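Local coordinates for envelope polyprotein (Puumala orthohantavirus, PDB 5FXU) that forms the Gn ectodomain of the hantaviral surface glycoproteins, part of the antigenic envelope spike that probably works with Gc in cell entry, at residues N44-S52 with T105-D113; P305-L313 with I322-E330. One frame throughout, in Å; residues are numbered along the deposited sequence.

Contact 1: residues N44-S52 with T105-D113; sequences NFDLHTSTS and TRKTIACFD
Thr108 sets its methyl CG2 over the centre of the Phe45 ring, in a tightly packed part of the contact between residues 44-52 and 105-113, where Thr108 is buried. CG2 stands 3.7 Å from the centroid of the Phe45 ring and 12° off its normal, a CH-pi contact. With chi1 of Thr108 at -70°, CG2 lies anti to the backbone N, which turns the methyl to the ring and leaves OG1 near the Phe45 CB. Leu127 of strand 120-130 touches Phe45, Thr108 and Ala110, so the apolar patch continues into the next strand; within it Leu47 CD2 meets Ala110 CB at 3.8 Å. The backbones form a short parallel beta pairing, an edge addition to strand 107-116 in the Gn head. Thr108 is bonded through both its backbone N and its backbone O: N donates to Asp46 O at 2.9 Å, and O receives His48 N at 2.8 Å in an almost straight bond (178°). Past the pairing, where residues 49-52 have left strand geometry, an internal water takes a bond from Ala110 N, donates to His48 O and joins buried Thr51 OG1. At the Asp46 end another accepts from Asp46 N, donates to Arg106 O and bonds Thr108 OG1 at 2.7 Å. The solvent side is looser. There the bent Lys107 chain passes beside the edge of the His48 imidazole, CG near the ring plane, and reaches the Asp46 carboxylate from above its plane; the salt bridge NZ to OD1 of Asp46 measures 3.1 Å, while the link to OD2 is weak.

Contact 2: residues P305-L313 with I322-E330; sequences PLYTSTGVL and IWAPGIIME
Met329 packs SD and CE against the backbone of residues 309-311, on the Ile322 face of a beta hairpin in which strand 310-313 runs antiparallel to strand 321-323. Gly311 and Ile322 form the hydrogen-bonded pair, with Ile322 N to Gly311 O at 2.8 Å and Gly311 N to Ile322 O at 3.1 Å; Thr310 and Trp323 form the adjoining non-hydrogen-bonded pair. The side chains of Thr310 and Trp323 share one sheet face, yet the indole is met mainly along its edge: Ser309 O lies near the ring plane beside CD1, and Thr310 CG2 approaches obliquely. One indole face is covered by Pro325 CD, offset toward the rim. Ser309 O also receives Ala324 N at 2.9 Å, in the carbonyl plane, a further backbone bond just beyond the paired strands, where the type II turn Ala324-Ile327 begins. On the other face, that of Ile322, the methyl CD1 of Ile322 meets Leu313 CD2 more closely than is usual for carbons, so the detail of this right-angled crossing is uncertain. At the far end Tyr307 and Ile328 approach obliquely: Ile328 CD1 lies at the ring edge, 4.1 Å from Tyr307 CD2. Water bridges the more widely separated backbones between these ends, accepting from Met329 N and donating to Thr308 O. Ser309 OG bonds another water and Cys116 N. In Met329, chi1 of 65° with an extended chi2 puts SD by Gly311, and chi3 (109°) then swings CE over the backbone, to 3.2 Å from Ser309 O.

Strand 107-116 connects the two contacts, whose centres lie 24 Å apart. Contact 1 adds residues 44-52 beside its earlier part, and Asp113, at the end of segment 105-113, reaches contact 2: its OD1 lies 2.5 Å from Thr310 OG1, a probable hydrogen bond, and its OD2 packs 3.5 Å from Thr308 CG2. Asp113 OD2 also bonds Thr344 of strand 340-354, which pairs with strand 310-313. Farther on, Cys116 touches Trp323 and Pro325. Contact 1 is partly buried and holds Cys111, disulfide-bonded to Cys92, whereas contact 2 is buried and lies near a protein-attached glycan: its sugar touches Pro305, and Pro325's side chain is about 9 Å from a NAG.

Contact 1: residues N44-S52 with T105-D113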
# COMPACT_ATOMS: atom_id res chain seq x y z
N ASN A 44 5.29 -19.51 12.99
CA ASN A 44 6.62 -20.14 12.80
C ASN A 44 7.25 -19.64 11.50
O ASN A 44 7.45 -20.41 10.54
CB ASN A 44 6.55 -21.68 12.84
CG ASN A 44 5.53 -22.27 11.87
OD1 ASN A 44 4.48 -21.66 11.58
ND2 ASN A 44 5.83 -23.46 11.36
N PHE A 45 7.52 -18.34 11.48
CA PHE A 45 8.24 -17.73 10.38
C PHE A 45 9.19 -16.63 10.88
O PHE A 45 9.13 -16.23 12.04
CB PHE A 45 7.29 -17.27 9.23
CG PHE A 45 6.12 -16.37 9.63
CD1 PHE A 45 6.30 -15.21 10.40
CD2 PHE A 45 4.84 -16.65 9.15
CE1 PHE A 45 5.22 -14.40 10.71
CE2 PHE A 45 3.76 -15.84 9.46
CZ PHE A 45 3.95 -14.71 10.23
N ASP A 46 10.07 -16.18 9.98
CA ASP A 46 11.15 -15.26 10.32
C ASP A 46 10.78 -13.80 9.98
O ASP A 46 11.02 -13.30 8.88
CB ASP A 46 12.41 -15.71 9.58
CG ASP A 46 13.64 -14.94 9.99
OD1 ASP A 46 13.54 -14.12 10.92
OD2 ASP A 46 14.70 -15.14 9.36
N LEU A 47 10.17 -13.13 10.96
CA LEU A 47 9.73 -11.74 10.83
C LEU A 47 10.89 -10.79 10.54
O LEU A 47 11.88 -10.76 11.27
CB LEU A 47 8.99 -11.27 12.09
CG LEU A 47 7.45 -11.30 12.16
CD1 LEU A 47 6.93 -10.25 13.16
CD2 LEU A 47 6.74 -11.16 10.81
N HIS A 48 10.75 -10.00 9.48
CA HIS A 48 11.65 -8.88 9.24
C HIS A 48 11.34 -7.76 10.25
O HIS A 48 10.18 -7.43 10.47
CB HIS A 48 11.52 -8.39 7.79
CG HIS A 48 12.74 -7.68 7.30
ND1 HIS A 48 12.94 -6.33 7.48
CD2 HIS A 48 13.84 -8.14 6.64
CE1 HIS A 48 14.11 -5.98 6.96
NE2 HIS A 48 14.67 -7.07 6.44
N THR A 49 12.38 -7.22 10.89
CA THR A 49 12.24 -6.30 12.04
C THR A 49 12.04 -4.83 11.65
O THR A 49 11.63 -4.01 12.48
CB THR A 49 13.48 -6.38 12.95
OG1 THR A 49 14.64 -6.04 12.19
CG2 THR A 49 13.65 -7.78 13.55
N SER A 50 12.36 -4.50 10.39
CA SER A 50 12.23 -3.14 9.83
C SER A 50 10.96 -2.36 10.21
O SER A 50 11.06 -1.23 10.72
CB SER A 50 12.36 -3.17 8.29
OG SER A 50 11.38 -4.02 7.67
N THR A 51 9.79 -2.96 9.98
CA THR A 51 8.52 -2.24 10.08
C THR A 51 8.09 -1.88 11.51
O THR A 51 7.39 -0.88 11.72
CB THR A 51 7.39 -3.00 9.33
OG1 THR A 51 7.36 -4.37 9.75
CG2 THR A 51 7.62 -2.92 7.82
N SER A 52 8.55 -2.66 12.50
CA SER A 52 8.24 -2.40 13.92
C SER A 52 9.11 -1.29 14.60
O SER A 52 8.87 -0.95 15.76
CB SER A 52 8.31 -3.71 14.71
OG SER A 52 9.60 -4.29 14.59
N THR A 105 15.97 -14.48 1.19
CA THR A 105 16.29 -14.30 2.60
C THR A 105 15.37 -15.09 3.54
O THR A 105 15.69 -15.24 4.71
CB THR A 105 16.18 -12.82 3.06
OG1 THR A 105 14.82 -12.38 2.98
CG2 THR A 105 17.09 -11.92 2.22
N ARG A 106 14.24 -15.55 3.03
CA ARG A 106 13.25 -16.25 3.82
C ARG A 106 12.65 -15.39 4.93
O ARG A 106 12.26 -15.89 5.97
CB ARG A 106 13.84 -17.55 4.36
CG ARG A 106 14.41 -18.45 3.26
CD ARG A 106 13.30 -18.89 2.30
NE ARG A 106 13.72 -19.71 1.15
CZ ARG A 106 14.40 -20.86 1.20
NH1 ARG A 106 14.83 -21.41 2.34
NH2 ARG A 106 14.68 -21.46 0.05
N LYS A 107 12.55 -14.09 4.66
CA LYS A 107 11.96 -13.16 5.60
C LYS A 107 10.49 -12.94 5.30
O LYS A 107 10.06 -12.95 4.15
CB LYS A 107 12.71 -11.84 5.58
CG LYS A 107 14.13 -11.98 6.11
CD LYS A 107 14.10 -12.28 7.61
CE LYS A 107 15.43 -12.00 8.28
NZ LYS A 107 15.24 -11.78 9.74
N THR A 108 9.72 -12.76 6.37
CA THR A 108 8.30 -12.51 6.30
C THR A 108 8.09 -11.04 6.69
O THR A 108 8.70 -10.56 7.65
CB THR A 108 7.56 -13.46 7.24
OG1 THR A 108 7.64 -14.79 6.71
CG2 THR A 108 6.07 -13.09 7.39
N ILE A 109 7.27 -10.33 5.93
CA ILE A 109 6.93 -8.94 6.20
C ILE A 109 5.50 -8.93 6.71
O ILE A 109 4.61 -9.46 6.06
CB ILE A 109 7.01 -8.04 4.95
CG1 ILE A 109 8.45 -7.91 4.46
CG2 ILE A 109 6.51 -6.62 5.25
CD1 ILE A 109 8.90 -9.04 3.55
N ALA A 110 5.32 -8.35 7.89
CA ALA A 110 4.00 -8.16 8.47
C ALA A 110 3.95 -6.73 8.98
O ALA A 110 4.77 -6.34 9.79
CB ALA A 110 3.74 -9.14 9.60
N CYS A 111 2.98 -5.96 8.48
CA CYS A 111 2.85 -4.54 8.76
C CYS A 111 1.40 -4.13 8.52
O CYS A 111 0.60 -4.94 8.06
CB CYS A 111 3.80 -3.75 7.87
SG CYS A 111 3.49 -3.93 6.08
N PHE A 112 1.02 -2.91 8.90
CA PHE A 112 -0.37 -2.45 8.67
C PHE A 112 -0.39 -1.05 8.09
O PHE A 112 0.58 -0.33 8.19
CB PHE A 112 -1.23 -2.58 9.94
CG PHE A 112 -0.67 -1.85 11.11
CD1 PHE A 112 0.30 -2.43 11.93
CD2 PHE A 112 -1.10 -0.56 11.38
CE1 PHE A 112 0.82 -1.72 13.01
CE2 PHE A 112 -0.59 0.15 12.45
CZ PHE A 112 0.38 -0.43 13.26
N ASP A 113 -1.47 -0.74 7.38
CA ASP A 113 -1.78 0.63 6.98
C ASP A 113 -3.02 1.06 7.78
O ASP A 113 -3.68 0.21 8.38
CB ASP A 113 -2.01 0.72 5.44
CG ASP A 113 -1.78 2.16 4.87
OD1 ASP A 113 -1.72 3.11 5.71
OD2 ASP A 113 -1.68 2.34 3.60
O HOH W 1 9.84 -16.39 7.11
O HOH W 2 7.90 -7.07 8.90

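Contact 2: residues P305-L313 with I322-E330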
# COMPACT_ATOMS: atom_id res chain seq x y z
N PRO A 305 -14.52 5.60 7.63
CA PRO A 305 -13.29 5.70 6.86
C PRO A 305 -13.38 4.79 5.65
O PRO A 305 -13.95 3.71 5.74
CB PRO A 305 -12.23 5.22 7.84
CG PRO A 305 -12.97 4.40 8.84
CD PRO A 305 -14.28 5.09 8.99
N LEU A 306 -12.91 5.25 4.52
CA LEU A 306 -13.04 4.49 3.29
C LEU A 306 -11.65 4.19 2.70
O LEU A 306 -11.30 3.03 2.51
CB LEU A 306 -13.91 5.25 2.32
CG LEU A 306 -14.51 4.45 1.16
CD1 LEU A 306 -15.40 3.31 1.65
CD2 LEU A 306 -15.32 5.39 0.28
N TYR A 307 -10.86 5.22 2.45
CA TYR A 307 -9.51 5.07 1.92
C TYR A 307 -8.49 5.06 3.06
O TYR A 307 -8.79 5.44 4.18
CB TYR A 307 -9.20 6.22 0.96
CG TYR A 307 -10.23 6.37 -0.13
CD1 TYR A 307 -10.50 5.33 -1.00
CD2 TYR A 307 -10.93 7.57 -0.31
CE1 TYR A 307 -11.45 5.44 -1.99
CE2 TYR A 307 -11.88 7.70 -1.31
CZ TYR A 307 -12.13 6.63 -2.15
OH TYR A 307 -13.08 6.73 -3.12
N THR A 308 -7.27 4.66 2.74
CA THR A 308 -6.17 4.78 3.65
C THR A 308 -5.88 6.26 3.92
O THR A 308 -6.17 7.11 3.08
CB THR A 308 -4.88 4.08 3.11
OG1 THR A 308 -4.48 4.65 1.87
CG2 THR A 308 -5.12 2.60 2.91
N SER A 309 -5.28 6.54 5.07
CA SER A 309 -5.02 7.90 5.52
C SER A 309 -3.53 8.19 5.59
O SER A 309 -3.12 9.13 6.25
CB SER A 309 -5.62 8.09 6.92
OG SER A 309 -6.94 7.59 6.98
N THR A 310 -2.71 7.42 4.88
CA THR A 310 -1.25 7.59 4.91
C THR A 310 -0.68 7.85 3.51
O THR A 310 -1.16 7.30 2.52
CB THR A 310 -0.56 6.36 5.48
OG1 THR A 310 -0.96 5.23 4.70
CG2 THR A 310 -0.97 6.11 6.94
N GLY A 311 0.33 8.70 3.45
CA GLY A 311 1.04 8.95 2.20
C GLY A 311 2.30 9.75 2.40
O GLY A 311 2.72 9.99 3.53
N VAL A 312 2.89 10.17 1.29
CA VAL A 312 4.09 10.99 1.26
C VAL A 312 3.83 12.18 0.35
O VAL A 312 3.17 12.05 -0.66
CB VAL A 312 5.28 10.18 0.70
CG1 VAL A 312 6.58 10.94 0.77
CG2 VAL A 312 5.46 8.90 1.48
N LEU A 313 4.37 13.34 0.70
CA LEU A 313 4.39 14.48 -0.20
C LEU A 313 5.20 14.17 -1.43
O LEU A 313 6.31 13.64 -1.32
CB LEU A 313 5.04 15.68 0.48
CG LEU A 313 4.29 16.33 1.64
CD1 LEU A 313 5.06 17.55 2.05
CD2 LEU A 313 2.86 16.71 1.31
N ILE A 322 2.90 11.45 5.91
CA ILE A 322 1.70 12.08 6.43
C ILE A 322 0.69 11.05 6.87
O ILE A 322 0.48 10.07 6.21
CB ILE A 322 1.06 13.00 5.38
CG1 ILE A 322 1.98 14.19 5.16
CG2 ILE A 322 -0.27 13.57 5.85
CD1 ILE A 322 2.28 14.37 3.71
N TRP A 323 0.11 11.29 8.03
CA TRP A 323 -1.03 10.58 8.53
C TRP A 323 -2.15 11.61 8.71
O TRP A 323 -2.02 12.52 9.53
CB TRP A 323 -0.66 9.93 9.86
CG TRP A 323 -1.80 9.23 10.51
CD1 TRP A 323 -2.77 8.52 9.91
CD2 TRP A 323 -2.06 9.16 11.91
NE1 TRP A 323 -3.62 8.03 10.83
CE2 TRP A 323 -3.21 8.41 12.07
CE3 TRP A 323 -1.40 9.65 13.04
CZ2 TRP A 323 -3.74 8.13 13.33
CZ3 TRP A 323 -1.92 9.39 14.28
CH2 TRP A 323 -3.09 8.63 14.42
N ALA A 324 -3.24 11.46 7.97
CA ALA A 324 -4.28 12.47 7.91
C ALA A 324 -5.66 11.92 8.21
O ALA A 324 -6.46 11.70 7.31
CB ALA A 324 -4.25 13.18 6.57
N PRO A 325 -5.94 11.67 9.48
CA PRO A 325 -7.22 11.07 9.81
C PRO A 325 -8.35 12.05 9.58
O PRO A 325 -8.23 13.22 9.94
CB PRO A 325 -7.10 10.73 11.29
CG PRO A 325 -5.88 11.39 11.80
CD PRO A 325 -5.00 11.68 10.62
N GLY A 326 -9.40 11.57 8.93
CA GLY A 326 -10.55 12.39 8.57
C GLY A 326 -10.33 13.26 7.34
O GLY A 326 -11.16 14.10 7.05
N ILE A 327 -9.24 13.07 6.62
CA ILE A 327 -8.95 13.85 5.41
C ILE A 327 -8.49 12.92 4.28
O ILE A 327 -7.58 12.13 4.47
CB ILE A 327 -7.81 14.85 5.65
CG1 ILE A 327 -8.15 15.77 6.83
CG2 ILE A 327 -7.53 15.66 4.37
CD1 ILE A 327 -7.03 16.68 7.26
N ILE A 328 -9.12 13.04 3.11
CA ILE A 328 -8.62 12.38 1.91
C ILE A 328 -7.55 13.31 1.33
O ILE A 328 -7.90 14.33 0.71
CB ILE A 328 -9.73 12.15 0.87
CG1 ILE A 328 -10.85 11.32 1.50
CG2 ILE A 328 -9.17 11.44 -0.39
CD1 ILE A 328 -12.12 11.31 0.71
N MET A 329 -6.28 12.97 1.55
CA MET A 329 -5.18 13.81 1.06
C MET A 329 -5.15 13.83 -0.49
O MET A 329 -5.58 12.89 -1.17
CB MET A 329 -3.83 13.46 1.72
CG MET A 329 -3.31 12.08 1.41
SD MET A 329 -1.82 11.81 2.39
CE MET A 329 -2.52 10.61 3.52
N GLU A 330 -4.74 14.97 -1.04
CA GLU A 330 -4.77 15.18 -2.49
C GLU A 330 -3.88 14.14 -3.16
O GLU A 330 -2.68 14.11 -2.93
CB GLU A 330 -4.27 16.58 -2.83
CG GLU A 330 -4.22 16.93 -4.32
CD GLU A 330 -5.61 16.90 -4.91
OE1 GLU A 330 -6.34 17.92 -4.83
OE2 GLU A 330 -5.99 15.81 -5.38
O HOH W 3 -8.50 9.06 3.35
O HOH W 4 -5.95 9.91 2.17
O HOH W 5 -8.30 9.74 6.12